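Local coordinates for dipeptide Epimerase (Enterococcus faecalis, PDB 3KUM), which belongs to the mandelate racemase/muconate lactonizing enzyme family of the enolase superfamily, with a TIM-barrel-like C-terminal domain, at residues Phe19-Gly24 and Lys159-Thr164. Sequence-based numbering, arbitrary orientation.
Sequences FTIALG and KIKVGT. With TYR (tyrosine), chain J; ARG (arginine), chain I.
In the ligand pocket of this enolase-superfamily fold, the turn closing strand 3-21 of the N-terminal domain lies over the C-terminal end of barrel strand 157-161, where Ile21 and Phe19 cover Lys161. Ile21 and Lys161 run side by side and point the same way: methyl CG2 of Ile21 rests on Lys161 CE at 3.6 Å and also touches CD. A bend at chi2 (-74°) turns the Lys161 chain along this methyl and toward the bound arginine and tyrosine, which a peptide bond joins. Phe19 crosses the lysine at about a right angle, CZ lying 4.1 Å from Lys161 CE. With CG anti to the backbone N (chi1 -177°), the Phe19 ring reaches into the pocket; the arginine CD sits 3.9 Å above its plane, over the centre, with NH1 over the same face near Phe19 CD1, and the tyrosine CD1 meets its edge, 3.5 Å from Phe19 CE2. Ile21 CD1 touches the same tyrosine CD1. Lys159, extended beyond CG, donates from NZ to the tyrosine carboxylate O at 2.8 Å and forms salt bridges with Glu215 and Asp318. Farther out, a water joins Ala22 N to Val162 O, while Ala22 CB packs on Gly163 CA at 4.2 Å. Apolar packing holds the Lys161 methylenes while NZ is hydrogen-bonded to Asp189, Asn191 and, weakly, the arginine peptide carbonyl O (3.1 Å), fixing the chain at both stem and end.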
# COMPACT_ATOMS: atom_id res chain seq x y z
N PHE A 19 32.51 -0.13 -12.42
CA PHE A 19 31.84 0.83 -11.54
C PHE A 19 32.37 0.72 -10.11
O PHE A 19 32.48 -0.38 -9.57
CB PHE A 19 30.33 0.57 -11.58
CG PHE A 19 29.52 1.55 -10.77
CD1 PHE A 19 29.56 2.91 -11.04
CD2 PHE A 19 28.69 1.09 -9.74
CE1 PHE A 19 28.79 3.81 -10.30
CE2 PHE A 19 27.91 1.98 -9.00
CZ PHE A 19 27.96 3.34 -9.28
N THR A 20 32.68 1.86 -9.51
CA THR A 20 33.21 1.88 -8.15
C THR A 20 32.47 2.80 -7.18
O THR A 20 32.15 3.95 -7.51
CB THR A 20 34.71 2.30 -8.16
OG1 THR A 20 35.46 1.37 -8.95
CG2 THR A 20 35.27 2.33 -6.75
N ILE A 21 32.21 2.29 -5.98
CA ILE A 21 31.55 3.05 -4.92
C ILE A 21 32.31 2.76 -3.63
O ILE A 21 33.22 1.93 -3.61
CB ILE A 21 30.06 2.64 -4.75
CG1 ILE A 21 29.94 1.23 -4.19
CG2 ILE A 21 29.34 2.74 -6.09
CD1 ILE A 21 28.51 0.85 -3.79
N ALA A 22 31.93 3.43 -2.55
CA ALA A 22 32.61 3.25 -1.27
C ALA A 22 32.65 1.80 -0.78
O ALA A 22 33.59 1.40 -0.09
CB ALA A 22 31.95 4.13 -0.22
N LEU A 23 31.64 1.01 -1.16
CA LEU A 23 31.54 -0.38 -0.71
C LEU A 23 32.32 -1.41 -1.53
O LEU A 23 32.59 -2.51 -1.04
CB LEU A 23 30.06 -0.80 -0.65
CG LEU A 23 29.20 0.07 0.27
CD1 LEU A 23 27.74 -0.32 0.13
CD2 LEU A 23 29.66 -0.08 1.71
N GLY A 24 32.68 -1.06 -2.76
CA GLY A 24 33.42 -2.00 -3.59
C GLY A 24 33.33 -1.68 -5.07
O GLY A 24 32.87 -0.61 -5.46
N LYS A 159 24.06 11.74 -10.22
CA LYS A 159 24.26 11.13 -8.91
C LYS A 159 25.77 10.97 -8.78
O LYS A 159 26.40 10.35 -9.64
CB LYS A 159 23.56 9.77 -8.83
CG LYS A 159 23.71 9.09 -7.47
CD LYS A 159 22.76 7.91 -7.30
CE LYS A 159 22.91 7.29 -5.92
NZ LYS A 159 21.92 6.21 -5.65
N ILE A 160 26.34 11.52 -7.72
CA ILE A 160 27.79 11.47 -7.50
C ILE A 160 28.22 10.64 -6.30
O ILE A 160 27.83 10.91 -5.17
CB ILE A 160 28.36 12.90 -7.32
CG1 ILE A 160 28.01 13.75 -8.55
CG2 ILE A 160 29.87 12.84 -7.10
CD1 ILE A 160 28.30 15.23 -8.37
N LYS A 161 29.05 9.63 -6.56
CA LYS A 161 29.54 8.77 -5.49
C LYS A 161 30.78 9.39 -4.83
O LYS A 161 31.61 10.00 -5.50
CB LYS A 161 29.90 7.39 -6.04
CG LYS A 161 28.71 6.57 -6.54
CD LYS A 161 27.89 6.02 -5.38
CE LYS A 161 26.72 5.18 -5.87
NZ LYS A 161 25.92 4.62 -4.75
N VAL A 162 30.87 9.24 -3.51
CA VAL A 162 31.99 9.75 -2.74
C VAL A 162 32.16 8.80 -1.57
O VAL A 162 31.27 7.99 -1.30
CB VAL A 162 31.72 11.18 -2.21
CG1 VAL A 162 31.48 12.14 -3.36
CG2 VAL A 162 30.53 11.17 -1.27
N GLY A 163 33.28 8.90 -0.86
CA GLY A 163 33.49 8.03 0.27
C GLY A 163 34.91 7.57 0.54
O GLY A 163 35.12 6.62 1.29
N THR A 164 35.90 8.23 -0.07
CA THR A 164 37.30 7.87 0.15
C THR A 164 37.87 8.70 1.31
O THR A 164 38.78 8.26 2.02
CB THR A 164 38.17 8.13 -1.09
OG1 THR A 164 38.14 9.52 -1.41
CG2 THR A 164 37.65 7.33 -2.27
N TYR J . 23.22 1.55 -6.74
CA TYR J . 23.62 1.46 -5.34
C TYR J . 23.28 2.71 -4.52
O TYR J . 22.41 3.49 -4.97
CB TYR J . 25.12 1.19 -5.25
CG TYR J . 25.54 -0.14 -5.84
CD1 TYR J . 26.73 -0.25 -6.55
CD2 TYR J . 24.74 -1.28 -5.69
CE1 TYR J . 27.12 -1.47 -7.09
CE2 TYR J . 25.13 -2.51 -6.23
CZ TYR J . 26.33 -2.59 -6.94
OH TYR J . 26.73 -3.77 -7.52
OXT TYR J . 23.88 2.86 -3.43
N ARG I . 22.84 3.94 -9.44
CA ARG I . 23.08 2.55 -8.94
C ARG I . 23.56 2.59 -7.49
O ARG I . 24.23 3.54 -7.08
CB ARG I . 24.14 1.85 -9.79
CG ARG I . 23.96 2.03 -11.27
CD ARG I . 25.28 1.76 -11.97
NE ARG I . 25.31 2.34 -13.30
CZ ARG I . 26.42 2.52 -14.00
NH1 ARG I . 27.60 2.17 -13.49
NH2 ARG I . 26.37 3.05 -15.22
O HOH W 1 29.94 5.67 -2.71